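PDB 5TXE: lasso peptide isopeptidase AtxE2 from Asticcacaulis excentricus, which hydrolyses the isopeptide bond of the threaded lasso peptides astexin-2 and astexin-3, opening them on binding and converting them to linear peptides. Local coordinates for residues S469-S472 and E473-Q477; W493-R496 and W497-L500; D528-T531 and T532-G536. The protein carries 1 engineered substitution. All blocks are in the same frame, centred on the assembly; numbering follows the deposited sequence.

Contact 1: S469-S472 and E473-Q477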
loop_
_atom_site.group_PDB
_atom_site.type_symbol
_atom_site.label_atom_id
_atom_site.label_comp_id
_atom_site.label_asym_id
_atom_site.label_seq_id
_atom_site.Cartn_x
_atom_site.Cartn_y
_atom_site.Cartn_z
ATOM N N SER A 469 -10.931 -2.901 -6.959
ATOM C CA SER A 469 -11.562 -1.828 -7.658
ATOM C C SER A 469 -11.226 -1.852 -9.159
ATOM O O SER A 469 -10.072 -1.991 -9.531
ATOM C CB SER A 469 -11.078 -0.512 -7.071
ATOM O OG SER A 469 -11.997 0.470 -7.473
ATOM N N PRO A 470 -12.224 -1.632 -10.027
ATOM C CA PRO A 470 -11.902 -1.739 -11.433
ATOM C C PRO A 470 -11.330 -0.465 -12.040
ATOM O O PRO A 470 -11.396 0.629 -11.443
ATOM C CB PRO A 470 -13.272 -2.027 -12.050
ATOM C CG PRO A 470 -14.183 -1.198 -11.228
ATOM C CD PRO A 470 -13.657 -1.378 -9.824
ATOM N N ARG A 471 -10.820 -0.626 -13.255
ATOM C CA ARG A 471 -10.437 0.491 -14.107
ATOM C C ARG A 471 -11.573 1.478 -14.369
ATOM O O ARG A 471 -12.771 1.095 -14.437
ATOM C CB ARG A 471 -9.862 -0.031 -15.428
ATOM C CG ARG A 471 -8.430 -0.531 -15.255
ATOM C CD ARG A 471 -7.739 -0.816 -16.578
ATOM N NE ARG A 471 -7.623 0.358 -17.455
ATOM C CZ ARG A 471 -7.250 0.317 -18.736
ATOM N NH1 ARG A 471 -6.923 -0.836 -19.309
ATOM N NH2 ARG A 471 -7.202 1.433 -19.456
ATOM N N SER A 472 -11.208 2.758 -14.464
ATOM C CA SER A 472 -12.214 3.758 -14.762
ATOM C C SER A 472 -12.404 3.852 -16.289
ATOM O O SER A 472 -11.505 3.500 -17.036
ATOM C CB SER A 472 -11.795 5.122 -14.256
ATOM O OG SER A 472 -10.647 5.550 -14.950
ATOM N N GLU A 473 -13.548 4.367 -16.715
ATOM C CA GLU A 473 -13.790 4.676 -18.143
ATOM C C GLU A 473 -12.717 5.635 -18.676
ATOM O O GLU A 473 -12.197 5.452 -19.770
ATOM C CB GLU A 473 -15.187 5.283 -18.316
ATOM C CG GLU A 473 -16.313 4.325 -17.866
ATOM C CD GLU A 473 -17.733 4.914 -17.858
ATOM O OE1 GLU A 473 -18.169 5.376 -18.936
ATOM O OE2 GLU A 473 -18.423 4.892 -16.787
ATOM N N ALA A 474 -12.378 6.647 -17.874
ATOM C CA ALA A 474 -11.386 7.651 -18.251
ATOM C C ALA A 474 -10.033 7.035 -18.535
ATOM O O ALA A 474 -9.270 7.564 -19.324
ATOM C CB ALA A 474 -11.231 8.698 -17.160
ATOM N N SER A 475 -9.694 5.945 -17.851
ATOM C CA SER A 475 -8.406 5.300 -18.092
ATOM C C SER A 475 -8.334 4.659 -19.499
ATOM O O SER A 475 -7.247 4.322 -19.950
ATOM C CB SER A 475 -8.136 4.244 -17.033
ATOM O OG SER A 475 -9.028 3.143 -17.213
ATOM N N TYR A 476 -9.482 4.494 -20.159
ATOM C CA TYR A 476 -9.560 4.026 -21.551
ATOM C C TYR A 476 -9.550 5.149 -22.622
ATOM O O TYR A 476 -9.699 4.860 -23.814
ATOM C CB TYR A 476 -10.828 3.159 -21.747
ATOM C CG TYR A 476 -10.716 1.824 -21.056
ATOM C CD1 TYR A 476 -9.936 0.822 -21.607
ATOM C CD2 TYR A 476 -11.347 1.578 -19.841
ATOM C CE1 TYR A 476 -9.795 -0.388 -20.984
ATOM C CE2 TYR A 476 -11.225 0.360 -19.215
ATOM C CZ TYR A 476 -10.438 -0.616 -19.791
ATOM O OH TYR A 476 -10.271 -1.838 -19.198
ATOM N N GLN A 477 -9.369 6.408 -22.211
ATOM C CA GLN A 477 -9.438 7.552 -23.119
ATOM C C GLN A 477 -8.092 8.274 -23.111
ATOM O O GLN A 477 -7.232 8.001 -22.263
ATOM C CB GLN A 477 -10.575 8.498 -22.679
ATOM C CG GLN A 477 -11.977 7.874 -22.756
ATOM C CD GLN A 477 -13.049 8.504 -21.830
ATOM O OE1 GLN A 477 -12.778 9.386 -21.004
ATOM N NE2 GLN A 477 -14.282 8.029 -21.974
#
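S475 OG lies between S472 and R471 and bonds to both. It donates to S472 O over a short 2.5 Å, meeting a lone pair in the carbonyl plane, and accepts the N-H of R471 NE at 3.1 Å. This second bond is moderately bent (147° at the hydrogen) and tilted a little out of the guanidinium plane. R471 NH2 adds a weak bond to S475 O at 2.9 Å, so one edge of the guanidinium follows the serine. In return S475 N donates to S472 OG at 3.1 Å, and this hydroxyl is also bonded to E489 of helix 482-490. The bend of the R471 chain at chi3 (61°) brings the guanidinium over one face of the Y476 ring, where it stacks with the planes 20° apart. R471 CZ sits 3.7 Å from the Y476 ring centroid, a cation-pi geometry, and R471 NH1 approaches Y476 CE1 to 3.4 Å. Farther along, A474 CB rests 3.9 Å from S472 OG. These features belong to a loop that tightens into the 3-10 turn 474-476, held by serine side-chain bonds to the backbone, on the way from strand 463-467 to helix 482-490 in the catalytic alpha/beta-hydrolase part of the enzyme.

Contact 2: W493-R496 and W497-L500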
loop_
_atom_site.group_PDB
_atom_site.type_symbol
_atom_site.label_atom_id
_atom_site.label_comp_id
_atom_site.label_asym_id
_atom_site.label_seq_id
_atom_site.Cartn_x
_atom_site.Cartn_y
_atom_site.Cartn_z
ATOM N N TRP A 493 -18.941 12.916 -10.243
ATOM C CA TRP A 493 -18.675 11.672 -9.583
ATOM C C TRP A 493 -18.850 10.446 -10.504
ATOM O O TRP A 493 -19.250 9.387 -10.072
ATOM C CB TRP A 493 -19.594 11.545 -8.370
ATOM C CG TRP A 493 -19.319 12.607 -7.289
ATOM C CD1 TRP A 493 -20.028 13.764 -7.047
ATOM C CD2 TRP A 493 -18.264 12.585 -6.328
ATOM N NE1 TRP A 493 -19.491 14.427 -5.978
ATOM C CE2 TRP A 493 -18.396 13.732 -5.538
ATOM C CE3 TRP A 493 -17.241 11.691 -6.050
ATOM C CZ2 TRP A 493 -17.544 14.000 -4.501
ATOM C CZ3 TRP A 493 -16.379 11.968 -5.016
ATOM C CH2 TRP A 493 -16.547 13.103 -4.252
ATOM N N ARG A 494 -18.503 10.588 -11.770
ATOM C CA ARG A 494 -18.745 9.520 -12.748
ATOM C C ARG A 494 -18.048 8.234 -12.334
ATOM O O ARG A 494 -18.673 7.204 -12.288
ATOM C CB ARG A 494 -18.338 9.968 -14.189
ATOM C CG ARG A 494 -19.392 10.869 -14.884
ATOM C CD ARG A 494 -18.913 11.591 -16.186
ATOM N NE ARG A 494 -18.637 10.578 -17.225
ATOM C CZ ARG A 494 -18.752 10.743 -18.547
ATOM N NH1 ARG A 494 -19.144 11.891 -19.084
ATOM N NH2 ARG A 494 -18.474 9.723 -19.344
ATOM N N ASN A 495 -16.762 8.290 -11.954
ATOM C CA ASN A 495 -16.103 7.061 -11.565
ATOM C C ASN A 495 -16.612 6.476 -10.241
ATOM O O ASN A 495 -16.625 5.264 -10.071
ATOM C CB ASN A 495 -14.576 7.195 -11.527
ATOM C CG ASN A 495 -13.886 5.821 -11.505
ATOM O OD1 ASN A 495 -14.273 4.915 -12.247
ATOM N ND2 ASN A 495 -12.905 5.663 -10.650
ATOM N N ARG A 496 -17.049 7.316 -9.317
ATOM C CA ARG A 496 -17.547 6.790 -8.104
ATOM C C ARG A 496 -18.776 6.008 -8.361
ATOM O O ARG A 496 -19.014 4.977 -7.700
ATOM C CB ARG A 496 -17.901 7.913 -7.132
ATOM C CG ARG A 496 -17.509 7.614 -5.726
ATOM C CD ARG A 496 -16.022 7.862 -5.732
ATOM N NE ARG A 496 -15.304 6.864 -5.090
ATOM C CZ ARG A 496 -13.991 6.863 -4.985
ATOM N NH1 ARG A 496 -13.268 7.834 -5.489
ATOM N NH2 ARG A 496 -13.417 5.888 -4.323
ATOM N N TRP A 497 -19.622 6.492 -9.290
ATOM C CA TRP A 497 -20.795 5.665 -9.709
ATOM C C TRP A 497 -20.392 4.339 -10.360
ATOM O O TRP A 497 -21.019 3.322 -10.157
ATOM C CB TRP A 497 -21.676 6.419 -10.677
ATOM C CG TRP A 497 -22.593 7.375 -10.052
ATOM C CD1 TRP A 497 -22.560 8.772 -10.121
ATOM C CD2 TRP A 497 -23.747 7.032 -9.315
ATOM N NE1 TRP A 497 -23.642 9.282 -9.442
ATOM C CE2 TRP A 497 -24.379 8.231 -8.940
ATOM C CE3 TRP A 497 -24.307 5.817 -8.924
ATOM C CZ2 TRP A 497 -25.524 8.244 -8.195
ATOM C CZ3 TRP A 497 -25.455 5.837 -8.189
ATOM C CH2 TRP A 497 -26.056 7.035 -7.826
ATOM N N ASN A 498 -19.359 4.351 -11.183
ATOM C CA ASN A 498 -18.885 3.085 -11.795
ATOM C C ASN A 498 -18.442 2.103 -10.711
ATOM O O ASN A 498 -18.675 0.863 -10.792
ATOM C CB ASN A 498 -17.699 3.379 -12.722
ATOM C CG ASN A 498 -17.029 2.098 -13.286
ATOM O OD1 ASN A 498 -17.696 1.180 -13.798
ATOM N ND2 ASN A 498 -15.686 2.053 -13.198
ATOM N N ILE A 499 -17.756 2.636 -9.699
ATOM C CA ILE A 499 -17.395 1.785 -8.566
ATOM C C ILE A 499 -18.610 1.232 -7.832
ATOM O O ILE A 499 -18.704 0.032 -7.535
ATOM C CB ILE A 499 -16.416 2.513 -7.618
ATOM C CG1 ILE A 499 -15.095 2.668 -8.345
ATOM C CG2 ILE A 499 -16.198 1.682 -6.348
ATOM C CD1 ILE A 499 -14.226 3.755 -7.787
ATOM N N LEU A 500 -19.538 2.103 -7.511
ATOM C CA LEU A 500 -20.700 1.657 -6.740
ATOM C C LEU A 500 -21.530 0.644 -7.541
ATOM O O LEU A 500 -21.991 -0.384 -6.999
ATOM C CB LEU A 500 -21.556 2.825 -6.372
ATOM C CG LEU A 500 -22.847 2.492 -5.648
ATOM C CD1 LEU A 500 -22.611 1.815 -4.336
ATOM C CD2 LEU A 500 -23.627 3.747 -5.400
#
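N495 and N498 each turn CG anti to the backbone N (chi1 -164° for N495), and this brings their amides together one helical turn apart, with the amide planes inclined at 36°. N498 ND2 points almost straight at N495 OD1 (165° at the hydrogen), but at 3.3 Å the bond is weak. N495 ND2 lies instead beside I499, 3.7 Å from its CD1. R496 and I499 run side by side in the same direction, and I499 CD1 comes over one face of the guanidinium, 4.1 Å from R496 NH2. At the start of the helix the CD1 corner of the W497 ring comes near W493 O (3.4 Å) and lies 4.4 Å from W493 CB. Beneath the side chains the i to i+4 ladder opens from the N-cap residue, W497 N to W493 O at 3.0 Å, and continues with N498 N to R494 O, then I499 N to N495 O and L500 N to R496 O, both 2.9 Å. With a methyl on one face, the R496 guanidinium turns its polar end to helix 528-539, where a salt bridge to D528 and a hydrogen bond to T532 pair a buried guanidinium with a buried carboxylate and tie the two helices together.

Contact 3: D528-T531 and T532-G536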
loop_
_atom_site.group_PDB
_atom_site.type_symbol
_atom_site.label_atom_id
_atom_site.label_comp_id
_atom_site.label_asym_id
_atom_site.label_seq_id
_atom_site.Cartn_x
_atom_site.Cartn_y
_atom_site.Cartn_z
ATOM N N ASP A 528 -9.257 5.423 -0.553
ATOM C CA ASP A 528 -10.189 5.588 -1.645
ATOM C C ASP A 528 -11.453 4.791 -1.364
ATOM O O ASP A 528 -12.515 5.202 -1.700
ATOM C CB ASP A 528 -9.556 5.255 -2.999
ATOM C CG ASP A 528 -10.408 5.785 -4.172
ATOM O OD1 ASP A 528 -10.602 7.016 -4.219
ATOM O OD2 ASP A 528 -10.950 4.971 -4.969
ATOM N N GLY A 529 -11.333 3.709 -0.617
ATOM C CA GLY A 529 -12.469 2.945 -0.194
ATOM C C GLY A 529 -13.331 3.659 0.796
ATOM O O GLY A 529 -14.526 3.371 0.855
ATOM N N ALA A 530 -12.747 4.581 1.586
ATOM C CA ALA A 530 -13.561 5.360 2.482
ATOM C C ALA A 530 -14.494 6.251 1.690
ATOM O O ALA A 530 -15.645 6.429 2.067
ATOM C CB ALA A 530 -12.717 6.211 3.395
ATOM N N THR A 531 -13.964 6.858 0.640
ATOM C CA THR A 531 -14.774 7.735 -0.223
ATOM C C THR A 531 -15.964 6.921 -0.776
ATOM O O THR A 531 -17.105 7.392 -0.867
ATOM C CB THR A 531 -13.902 8.269 -1.353
ATOM O OG1 THR A 531 -12.693 8.835 -0.815
ATOM C CG2 THR A 531 -14.592 9.316 -2.185
ATOM N N THR A 532 -15.691 5.677 -1.134
ATOM C CA THR A 532 -16.720 4.817 -1.687
ATOM C C THR A 532 -17.739 4.526 -0.623
ATOM O O THR A 532 -18.892 4.459 -0.897
ATOM C CB THR A 532 -16.091 3.517 -2.268
ATOM O OG1 THR A 532 -15.391 3.837 -3.463
ATOM C CG2 THR A 532 -17.109 2.461 -2.552
ATOM N N VAL A 533 -17.314 4.343 0.604
ATOM C CA VAL A 533 -18.278 4.139 1.653
ATOM C C VAL A 533 -19.194 5.317 1.804
ATOM O O VAL A 533 -20.391 5.140 1.987
ATOM C CB VAL A 533 -17.634 3.935 2.997
ATOM C CG1 VAL A 533 -18.683 3.865 4.090
ATOM C CG2 VAL A 533 -16.823 2.640 2.981
ATOM N N HIS A 534 -18.648 6.518 1.739
ATOM C CA HIS A 534 -19.458 7.717 2.022
ATOM C C HIS A 534 -20.460 7.869 0.891
ATOM O O HIS A 534 -21.641 8.074 1.118
ATOM C CB HIS A 534 -18.607 9.005 2.193
ATOM C CG HIS A 534 -17.504 8.872 3.200
ATOM N ND1 HIS A 534 -16.278 9.493 3.053
ATOM C CD2 HIS A 534 -17.415 8.115 4.318
ATOM C CE1 HIS A 534 -15.511 9.155 4.067
ATOM N NE2 HIS A 534 -16.174 8.312 4.839
ATOM N N PHE A 535 -19.939 7.768 -0.310
ATOM C CA PHE A 535 -20.777 7.798 -1.542
ATOM C C PHE A 535 -21.842 6.723 -1.526
ATOM O O PHE A 535 -22.989 6.955 -1.872
ATOM C CB PHE A 535 -19.887 7.614 -2.794
ATOM C CG PHE A 535 -20.571 7.952 -4.084
ATOM C CD1 PHE A 535 -20.647 9.262 -4.507
ATOM C CD2 PHE A 535 -21.226 6.971 -4.815
ATOM C CE1 PHE A 535 -21.285 9.590 -5.686
ATOM C CE2 PHE A 535 -21.846 7.267 -6.020
ATOM C CZ PHE A 535 -21.879 8.588 -6.450
ATOM N N GLY A 536 -21.459 5.543 -1.105
ATOM C CA GLY A 536 -22.355 4.399 -1.119
ATOM C C GLY A 536 -23.502 4.519 -0.172
ATOM O O GLY A 536 -24.631 4.039 -0.475
#
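H534 sets one face of its imidazole over A530 O, one turn back along the helix. A530 O is 3.1 Å from the ring plane and beneath its centre, so it faces the ring itself and not either nitrogen. CG anti to the carbonyl carbon and beside the backbone N (chi1 -53°) folds the ring back in this way, while the same oxygen accepts the hydrogen bond of H534 N at 3.0 Å. A530 CB meets the ring as well, 4.1 Å from H534 CE1. The two ring nitrogens are occupied beyond the helix, ND1 by T553 OG1 and NE2 by S550 O. Replacing H534 by an alanine is likely to leave T553 OG1 and S550 O without their mates and to uncover the A530 carbonyl. Residues 528-536 make up most of helix 528-539, which follows strand 521-525 and the position of the nucleophile, a serine replaced by the engineered A527; strand, sharp turn and helix form the nucleophile elbow of the alpha/beta-hydrolase fold. V533 sets its CG2 branch against the preceding turn, 3.2 Å from G529 O, and its CB 3.3 Å from A530 O. T532 places CB 3.5 Å from G529 O, and its OG1 lies beside D528 O but is bonded to R496 of the neighbouring helix. Of the F535 side chain, CB alone comes near T531 (3.4 Å from T531 O), beside the backbone bond from F535 N to the same oxygen; its ring leads away toward W497, which it meets edge-to-face. T531 packs on a polar side chain of the bound peptide and D528 on the peptide backbone.

Contact 2 lies in the middle, its centre about 10 Å from that of each of the others, whereas the centres of contacts 1 and 3 are about 17 Å apart. Contact 1 packs on contact 2 through S472 CB and N495 OD1 (3.2 Å), and R471 O takes a weak bond from N498 ND2. Contacts 2 and 3 share a salt bridge from R496 NH2 to D528 OD2 (2.7 Å) and a probable hydrogen bond to T532 OG1 (3.0 Å), with F535 packing on R496 and W497. The R496-D528 pair adjoins the active site: measured between side chains, D528 is about 4 Å from catalytic Y438 and R496 about 8 Å from A527, engineered at the nucleophile position.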